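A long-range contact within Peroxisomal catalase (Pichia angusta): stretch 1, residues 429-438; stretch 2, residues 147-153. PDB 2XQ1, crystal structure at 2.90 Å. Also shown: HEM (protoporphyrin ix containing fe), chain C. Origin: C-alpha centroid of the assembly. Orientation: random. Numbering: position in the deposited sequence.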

ATOM      1  N   TYR O 429     -28.566  -8.470  19.051  1.00 48.20           N
ATOM      2  CA  TYR O 429     -29.495  -7.398  19.403  1.00 48.17           C
ATOM      3  C   TYR O 429     -29.412  -6.163  18.507  1.00 47.85           C
ATOM      4  O   TYR O 429     -28.343  -5.701  18.152  1.00 47.16           O
ATOM      5  CB  TYR O 429     -29.331  -7.004  20.877  1.00 48.25           C
ATOM      6  CG  TYR O 429     -30.443  -6.100  21.391  1.00 49.92           C
ATOM      7  CD1 TYR O 429     -31.769  -6.533  21.397  1.00 51.73           C
ATOM      8  CD2 TYR O 429     -30.174  -4.810  21.873  1.00 50.61           C
ATOM      9  CE1 TYR O 429     -32.799  -5.706  21.860  1.00 52.93           C
ATOM     10  CE2 TYR O 429     -31.206  -3.978  22.343  1.00 51.66           C
ATOM     11  CZ  TYR O 429     -32.511  -4.435  22.329  1.00 52.56           C
ATOM     12  OH  TYR O 429     -33.533  -3.635  22.778  1.00 52.83           O
ATOM     13  N   HIS O 430     -30.583  -5.650  18.164  1.00 48.43           N
ATOM     14  CA  HIS O 430     -30.778  -4.435  17.394  1.00 48.96           C
ATOM     15  C   HIS O 430     -31.751  -3.652  18.248  1.00 48.96           C
ATOM     16  O   HIS O 430     -32.862  -4.104  18.490  1.00 49.54           O
ATOM     17  CB  HIS O 430     -31.387  -4.829  16.035  1.00 49.54           C
ATOM     18  CG  HIS O 430     -32.114  -3.727  15.311  1.00 51.02           C
ATOM     19  ND1 HIS O 430     -31.721  -2.405  15.355  1.00 52.08           N
ATOM     20  CD2 HIS O 430     -33.184  -3.771  14.472  1.00 52.54           C
ATOM     21  CE1 HIS O 430     -32.534  -1.677  14.604  1.00 51.47           C
ATOM     22  NE2 HIS O 430     -33.426  -2.482  14.052  1.00 51.88           N
ATOM     23  N   TRP O 431     -31.333  -2.492  18.735  1.00 48.76           N
ATOM     24  CA  TRP O 431     -32.136  -1.737  19.692  1.00 48.69           C
ATOM     25  C   TRP O 431     -33.588  -1.582  19.229  1.00 48.58           C
ATOM     26  O   TRP O 431     -33.831  -1.115  18.122  1.00 48.41           O
ATOM     27  CB  TRP O 431     -31.501  -0.372  19.924  1.00 48.80           C
ATOM     28  CG  TRP O 431     -31.576   0.139  21.331  1.00 49.09           C
ATOM     29  CD1 TRP O 431     -32.700   0.318  22.089  1.00 50.02           C
ATOM     30  CD2 TRP O 431     -30.481   0.572  22.137  1.00 48.83           C
ATOM     31  NE1 TRP O 431     -32.374   0.825  23.319  1.00 49.01           N
ATOM     32  CE2 TRP O 431     -31.015   0.992  23.374  1.00 49.37           C
ATOM     33  CE3 TRP O 431     -29.097   0.642  21.938  1.00 47.91           C
ATOM     34  CZ2 TRP O 431     -30.205   1.469  24.413  1.00 49.58           C
ATOM     35  CZ3 TRP O 431     -28.302   1.112  22.963  1.00 47.83           C
ATOM     36  CH2 TRP O 431     -28.855   1.525  24.185  1.00 48.28           C
ATOM     37  N   GLU O 432     -34.536  -1.996  20.082  1.00 48.48           N
ATOM     38  CA  GLU O 432     -35.998  -1.988  19.773  1.00 49.01           C
ATOM     39  C   GLU O 432     -36.758  -0.800  20.371  1.00 50.37           C
ATOM     40  O   GLU O 432     -36.592  -0.467  21.548  1.00 49.53           O
ATOM     41  CB  GLU O 432     -36.707  -3.327  20.137  1.00 48.51           C
ATOM     42  CG  GLU O 432     -36.636  -3.810  21.618  1.00 48.07           C
ATOM     43  N   HIS O 433     -37.599  -0.187  19.547  1.00 53.68           N
ATOM     44  CA  HIS O 433     -38.192   1.106  19.855  1.00 57.39           C
ATOM     45  C   HIS O 433     -39.140   1.003  21.049  1.00 59.05           C
ATOM     46  O   HIS O 433     -39.865   0.018  21.176  1.00 59.73           O
ATOM     47  CB  HIS O 433     -38.887   1.655  18.596  1.00 58.08           C
ATOM     48  CG  HIS O 433     -39.812   2.803  18.860  1.00 60.90           C
ATOM     49  ND1 HIS O 433     -41.135   2.621  19.211  1.00 63.17           N
ATOM     50  CD2 HIS O 433     -39.607   4.145  18.820  1.00 63.09           C
ATOM     51  CE1 HIS O 433     -41.705   3.799  19.390  1.00 64.18           C
ATOM     52  NE2 HIS O 433     -40.798   4.740  19.159  1.00 64.42           N
ATOM     53  N   THR O 434     -39.086   1.990  21.946  1.00 60.91           N
ATOM     54  CA  THR O 434     -40.110   2.172  22.984  1.00 62.60           C
ATOM     55  C   THR O 434     -40.595   3.609  22.921  1.00 63.32           C
ATOM     56  O   THR O 434     -39.927   4.447  22.346  1.00 63.24           O
ATOM     57  CB  THR O 434     -39.613   1.855  24.411  1.00 62.86           C
ATOM     58  OG1 THR O 434     -38.687   2.863  24.845  1.00 62.48           O
ATOM     59  CG2 THR O 434     -38.977   0.447  24.478  1.00 64.05           C
ATOM     60  N   ASP O 435     -41.755   3.895  23.503  1.00 64.64           N
ATOM     61  CA  ASP O 435     -42.362   5.236  23.415  1.00 65.43           C
ATOM     62  C   ASP O 435     -41.481   6.382  23.948  1.00 64.48           C
ATOM     63  O   ASP O 435     -41.626   7.522  23.518  1.00 63.94           O
ATOM     64  CB  ASP O 435     -43.716   5.272  24.148  1.00 67.00           C
ATOM     65  CG  ASP O 435     -44.825   4.533  23.401  1.00 69.55           C
ATOM     66  OD1 ASP O 435     -44.750   4.375  22.146  1.00 69.81           O
ATOM     67  OD2 ASP O 435     -45.792   4.126  24.098  1.00 73.29           O
ATOM     68  N   TYR O 436     -40.588   6.086  24.891  1.00 63.56           N
ATOM     69  CA  TYR O 436     -39.688   7.107  25.434  1.00 62.60           C
ATOM     70  C   TYR O 436     -38.730   7.720  24.387  1.00 61.67           C
ATOM     71  O   TYR O 436     -38.259   8.856  24.552  1.00 61.74           O
ATOM     72  CB  TYR O 436     -38.900   6.581  26.654  1.00 62.88           C
ATOM     73  CG  TYR O 436     -38.187   7.687  27.400  1.00 63.24           C
ATOM     74  CD1 TYR O 436     -38.912   8.603  28.181  1.00 64.64           C
ATOM     75  CD2 TYR O 436     -36.797   7.854  27.282  1.00 63.27           C
ATOM     76  CE1 TYR O 436     -38.268   9.636  28.848  1.00 65.18           C
ATOM     77  CE2 TYR O 436     -36.142   8.883  27.950  1.00 63.65           C
ATOM     78  CZ  TYR O 436     -36.879   9.769  28.727  1.00 64.60           C
ATOM     79  OH  TYR O 436     -36.227  10.790  29.373  1.00 64.77           O
ATOM     80  N   ASP O 437     -38.452   6.979  23.313  1.00 60.22           N
ATOM     81  CA  ASP O 437     -37.538   7.428  22.274  1.00 58.45           C
ATOM     82  C   ASP O 437     -38.011   8.707  21.637  1.00 58.18           C
ATOM     83  O   ASP O 437     -37.207   9.508  21.241  1.00 57.89           O
ATOM     84  CB  ASP O 437     -37.362   6.353  21.218  1.00 58.03           C
ATOM     85  CG  ASP O 437     -36.598   5.168  21.729  1.00 57.23           C
ATOM     86  OD1 ASP O 437     -35.743   5.342  22.617  1.00 56.24           O
ATOM     87  OD2 ASP O 437     -36.851   4.052  21.246  1.00 57.45           O
ATOM     88  N   TYR O 438     -39.319   8.912  21.564  1.00 58.40           N
ATOM     89  CA  TYR O 438     -39.869  10.153  21.019  1.00 58.71           C
ATOM     90  C   TYR O 438     -39.886  11.339  21.986  1.00 58.86           C
ATOM     91  O   TYR O 438     -40.062  12.474  21.561  1.00 58.74           O
ATOM     92  CB  TYR O 438     -41.289   9.934  20.508  1.00 58.78           C
ATOM     93  CG  TYR O 438     -41.440   8.914  19.398  1.00 59.58           C
ATOM     94  CD1 TYR O 438     -40.473   8.779  18.387  1.00 59.15           C
ATOM     95  CD2 TYR O 438     -42.584   8.107  19.333  1.00 60.83           C
ATOM     96  CE1 TYR O 438     -40.631   7.844  17.360  1.00 59.68           C
ATOM     97  CE2 TYR O 438     -42.753   7.176  18.315  1.00 61.70           C
ATOM     98  CZ  TYR O 438     -41.775   7.046  17.329  1.00 61.11           C
ATOM     99  OH  TYR O 438     -41.970   6.117  16.329  1.00 60.82           O
TER
HETATM  100  CHA HEM C1503     -13.766   9.999  12.283  1.00 28.44           C
HETATM  101  CHB HEM C1503     -15.811   5.626  12.486  1.00 29.07           C
HETATM  102  CHC HEM C1503     -19.289   7.531  15.270  1.00 35.41           C
HETATM  103  CHD HEM C1503     -16.592  11.512  15.967  1.00 35.61           C
HETATM  104  C1A HEM C1503     -14.022   8.694  12.042  1.00 27.07           C
HETATM  105  C2A HEM C1503     -13.314   7.874  11.079  1.00 26.38           C
HETATM  106  C3A HEM C1503     -13.895   6.648  11.134  1.00 26.33           C
HETATM  107  C4A HEM C1503     -14.972   6.668  12.128  1.00 28.05           C
HETATM  108  CMA HEM C1503     -13.479   5.420  10.300  1.00 22.19           C
HETATM  109  CAA HEM C1503     -12.103   8.326  10.193  1.00 23.03           C
HETATM  110  CBA HEM C1503     -10.855   8.436  11.091  1.00 22.26           C
HETATM  111  CGA HEM C1503      -9.522   8.455  10.362  1.00 23.98           C
HETATM  112  O1A HEM C1503      -9.522   8.066   9.146  1.00 25.20           O
HETATM  113  O2A HEM C1503      -8.464   8.827  10.987  1.00 20.10           O
HETATM  114  C1B HEM C1503     -16.966   5.728  13.242  1.00 32.15           C
HETATM  115  C2B HEM C1503     -17.932   4.690  13.550  1.00 31.88           C
HETATM  116  C3B HEM C1503     -18.885   5.215  14.315  1.00 32.06           C
HETATM  117  C4B HEM C1503     -18.568   6.603  14.539  1.00 33.78           C
HETATM  118  CMB HEM C1503     -17.846   3.237  13.053  1.00 32.36           C
HETATM  119  CAB HEM C1503     -20.121   4.516  14.882  1.00 32.64           C
HETATM  120  CBB HEM C1503     -20.116   3.203  15.079  1.00 34.24           C
HETATM  121  C1C HEM C1503     -18.814   8.714  15.809  1.00 35.24           C
HETATM  122  C2C HEM C1503     -19.335   9.435  16.947  1.00 34.78           C
HETATM  123  C3C HEM C1503     -18.586  10.519  17.134  1.00 34.07           C
HETATM  124  C4C HEM C1503     -17.569  10.550  16.127  1.00 35.35           C
HETATM  125  CMC HEM C1503     -20.557   9.015  17.792  1.00 35.10           C
HETATM  126  CAC HEM C1503     -18.763  11.542  18.246  1.00 34.05           C
HETATM  127  CBC HEM C1503     -18.546  11.072  19.487  1.00 35.16           C
HETATM  128  C1D HEM C1503     -15.596  11.524  15.000  1.00 34.63           C
HETATM  129  C2D HEM C1503     -14.621  12.575  14.776  1.00 34.39           C
HETATM  130  C3D HEM C1503     -13.748  12.089  13.628  1.00 32.71           C
HETATM  131  C4D HEM C1503     -14.272  10.791  13.275  1.00 32.04           C
HETATM  132  CMD HEM C1503     -14.454  13.917  15.523  1.00 35.70           C
HETATM  133  CAD HEM C1503     -12.569  12.847  12.996  1.00 31.91           C
HETATM  134  CBD HEM C1503     -11.325  12.798  13.872  1.00 34.04           C
HETATM  135  CGD HEM C1503     -10.276  13.670  13.221  1.00 34.72           C
HETATM  136  O1D HEM C1503     -10.435  14.931  13.368  1.00 34.58           O
HETATM  137  O2D HEM C1503      -9.342  13.087  12.574  1.00 31.68           O
HETATM  138  NA  HEM C1503     -15.004   7.944  12.650  1.00 29.65           N
HETATM  139  NB  HEM C1503     -17.400   6.869  13.876  1.00 33.69           N
HETATM  140  NC  HEM C1503     -17.746   9.433  15.336  1.00 35.03           N
HETATM  141  ND  HEM C1503     -15.354  10.505  14.089  1.00 33.32           N
HETATM  142 FE   HEM C1503     -16.384   8.675  14.007  1.00 39.05          FE
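Stretch 2 (147-153) IRDPIKF

Stretch 2 lies against stretch 1 as one irregular segment on another; the touching residues are at least 278 apart in sequence. Residues 435-438 and 150-152 have helical phi/psi values but lack the regular helical bonds, and the two backbones do not pair. They come nearest at His430 and Asp149, whose CA atoms are 6.5 Å apart. The contacts run in opposite order along the two segments: His430 meets Asp149 and Lys152, Trp431 meets Asp149 and Arg148, and the residues beyond it meet Arg148 alone. From there the contact is carried mainly by side chains of stretch 2, with Arg148 reaching along stretch 1 as far as Asp437; together the two segments bury 365 Å².

At the start of stretch 1, Tyr429 makes no contact with stretch 2, but Tyr429 OH accepts a weak hydrogen bond from Glu432 N (3.3 Å). The CA-to-CB bond of His430 points sideways, yet the end of its side chain comes nearer to stretch 2. The imidazole meets its neighbours at the ring edge: His430 ND1 lies 3.5 Å from Asp149 OD1, and His430 CE1 lies 3.5 Å from Lys152 NZ. The extended side chain of Lys152 brings Lys152 NZ to a long salt bridge with Asp149 OD2 (3.9 Å), while Lys152 N donates to Asp149 O (3.0 Å).

Trp431 is fixed through both its backbone and its indole. Trp431 N donates a nearly straight hydrogen bond to Asp149 OD1 (2.8 Å, 162°), so the carboxylate of Asp149 accepts directly from the backbone of stretch 1. The CA-to-CB bond of Trp431 points toward stretch 2, and the guanidinium of Arg148 lies flat on the indole, with centres 3.6 Å apart and planes at 4°. Arg148 CZ sits over the five-membered ring of Trp431, 3.6 Å from its centroid, in a cation-pi arrangement, and Arg148 CD adds a CH-pi contact at 3.8 Å from the same centroid. The extended side chain of Arg148, t at chi2 and chi3, carries the charged group out to this position.

Glu432 turns its CA-to-CB bond away, and His433 adds only a peripheral approach, His433 CA lying 4.2 Å from Arg148 NH2. Beyond them the chain bends back, with Asp437 N donating to Thr434 O (3.1 Å), and the CA-to-CB bond of Asp437 points toward stretch 2. Its carboxylate meets the edge of the same guanidinium in a two-pronged salt bridge: Arg148 NH2 donates to Asp437 OD2 (3.0 Å) and Arg148 NH1 to Asp437 OD1 (3.2 Å). Asp437 OD2 also accepts from Thr434 N (3.1 Å). Arg148 thus offers its face to Trp431 and its edge to Asp437.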

ATOM      1  N   ILE O 147     -27.427   7.528  15.593  1.00 30.99           N
ATOM      2  CA  ILE O 147     -27.547   6.078  15.707  1.00 30.77           C
ATOM      3  C   ILE O 147     -27.208   5.584  17.080  1.00 31.44           C
ATOM      4  O   ILE O 147     -26.557   6.285  17.842  1.00 32.02           O
ATOM      5  CB  ILE O 147     -26.661   5.293  14.689  1.00 30.11           C
ATOM      6  CG1 ILE O 147     -25.181   5.526  14.974  1.00 29.89           C
ATOM      7  CG2 ILE O 147     -27.048   5.626  13.253  1.00 29.53           C
ATOM      8  CD1 ILE O 147     -24.265   4.419  14.497  1.00 30.10           C
ATOM      9  N   ARG O 148     -27.637   4.360  17.386  1.00 31.85           N
ATOM     10  CA  ARG O 148     -27.269   3.704  18.629  1.00 32.13           C
ATOM     11  C   ARG O 148     -26.994   2.217  18.383  1.00 32.06           C
ATOM     12  O   ARG O 148     -26.847   1.447  19.323  1.00 32.31           O
ATOM     13  CB  ARG O 148     -28.369   3.899  19.667  1.00 32.17           C
ATOM     14  CG  ARG O 148     -29.722   3.405  19.199  1.00 33.94           C
ATOM     15  CD  ARG O 148     -30.776   3.530  20.278  1.00 36.32           C
ATOM     16  NE  ARG O 148     -32.107   3.124  19.835  1.00 37.14           N
ATOM     17  CZ  ARG O 148     -33.189   3.271  20.579  1.00 37.98           C
ATOM     18  NH1 ARG O 148     -33.103   3.808  21.781  1.00 38.78           N
ATOM     19  NH2 ARG O 148     -34.356   2.886  20.130  1.00 39.28           N
ATOM     20  N   ASP O 149     -26.955   1.813  17.118  1.00 31.97           N
ATOM     21  CA  ASP O 149     -26.577   0.447  16.741  1.00 32.00           C
ATOM     22  C   ASP O 149     -25.348   0.541  15.855  1.00 31.17           C
ATOM     23  O   ASP O 149     -25.415   1.096  14.761  1.00 31.21           O
ATOM     24  CB  ASP O 149     -27.689  -0.240  15.957  1.00 32.84           C
ATOM     25  CG  ASP O 149     -29.012  -0.276  16.711  1.00 35.52           C
ATOM     26  OD1 ASP O 149     -29.203  -1.214  17.535  1.00 36.85           O
ATOM     27  OD2 ASP O 149     -29.866   0.626  16.450  1.00 39.04           O
ATOM     28  N   PRO O 150     -24.221  -0.020  16.303  1.00 30.60           N
ATOM     29  CA  PRO O 150     -22.937   0.337  15.689  1.00 30.12           C
ATOM     30  C   PRO O 150     -22.887   0.054  14.185  1.00 29.86           C
ATOM     31  O   PRO O 150     -22.468   0.901  13.389  1.00 30.13           O
ATOM     32  CB  PRO O 150     -21.926  -0.523  16.464  1.00 29.95           C
ATOM     33  CG  PRO O 150     -22.713  -1.640  17.040  1.00 29.80           C
ATOM     34  CD  PRO O 150     -24.099  -1.133  17.268  1.00 30.51           C
ATOM     35  N   ILE O 151     -23.353  -1.121  13.793  1.00 29.82           N
ATOM     36  CA  ILE O 151     -23.205  -1.574  12.411  1.00 29.31           C
ATOM     37  C   ILE O 151     -24.051  -0.768  11.441  1.00 28.82           C
ATOM     38  O   ILE O 151     -23.862  -0.890  10.234  1.00 29.15           O
ATOM     39  CB  ILE O 151     -23.507  -3.088  12.278  1.00 29.17           C
ATOM     40  CG1 ILE O 151     -23.055  -3.613  10.920  1.00 28.94           C
ATOM     41  CG2 ILE O 151     -24.974  -3.355  12.489  1.00 29.93           C
ATOM     42  CD1 ILE O 151     -22.908  -5.107  10.872  1.00 30.11           C
ATOM     43  N   LYS O 152     -24.971   0.045  11.957  1.00 27.92           N
ATOM     44  CA  LYS O 152     -25.723   0.938  11.107  1.00 27.58           C
ATOM     45  C   LYS O 152     -24.867   2.055  10.508  1.00 27.27           C
ATOM     46  O   LYS O 152     -25.286   2.697   9.554  1.00 28.08           O
ATOM     47  CB  LYS O 152     -26.873   1.549  11.876  1.00 27.41           C
ATOM     48  CG  LYS O 152     -27.962   0.598  12.209  1.00 28.21           C
ATOM     49  CD  LYS O 152     -29.192   1.394  12.576  1.00 30.53           C
ATOM     50  CE  LYS O 152     -30.462   0.512  12.650  1.00 31.95           C
ATOM     51  NZ  LYS O 152     -31.679   1.346  13.043  1.00 32.11           N
ATOM     52  N   PHE O 153     -23.680   2.299  11.053  1.00 26.51           N
ATOM     53  CA  PHE O 153     -22.905   3.494  10.662  1.00 26.16           C
ATOM     54  C   PHE O 153     -22.603   3.591   9.155  1.00 25.57           C
ATOM     55  O   PHE O 153     -22.841   4.625   8.530  1.00 25.36           O
ATOM     56  CB  PHE O 153     -21.608   3.606  11.475  1.00 26.25           C
ATOM     57  CG  PHE O 153     -20.915   4.943  11.353  1.00 26.09           C
ATOM     58  CD1 PHE O 153     -21.434   6.073  11.973  1.00 26.82           C
ATOM     59  CD2 PHE O 153     -19.728   5.060  10.654  1.00 25.73           C
ATOM     60  CE1 PHE O 153     -20.786   7.300  11.895  1.00 26.58           C
ATOM     61  CE2 PHE O 153     -19.076   6.286  10.563  1.00 26.33           C
ATOM     62  CZ  PHE O 153     -19.609   7.405  11.183  1.00 26.93           C
TER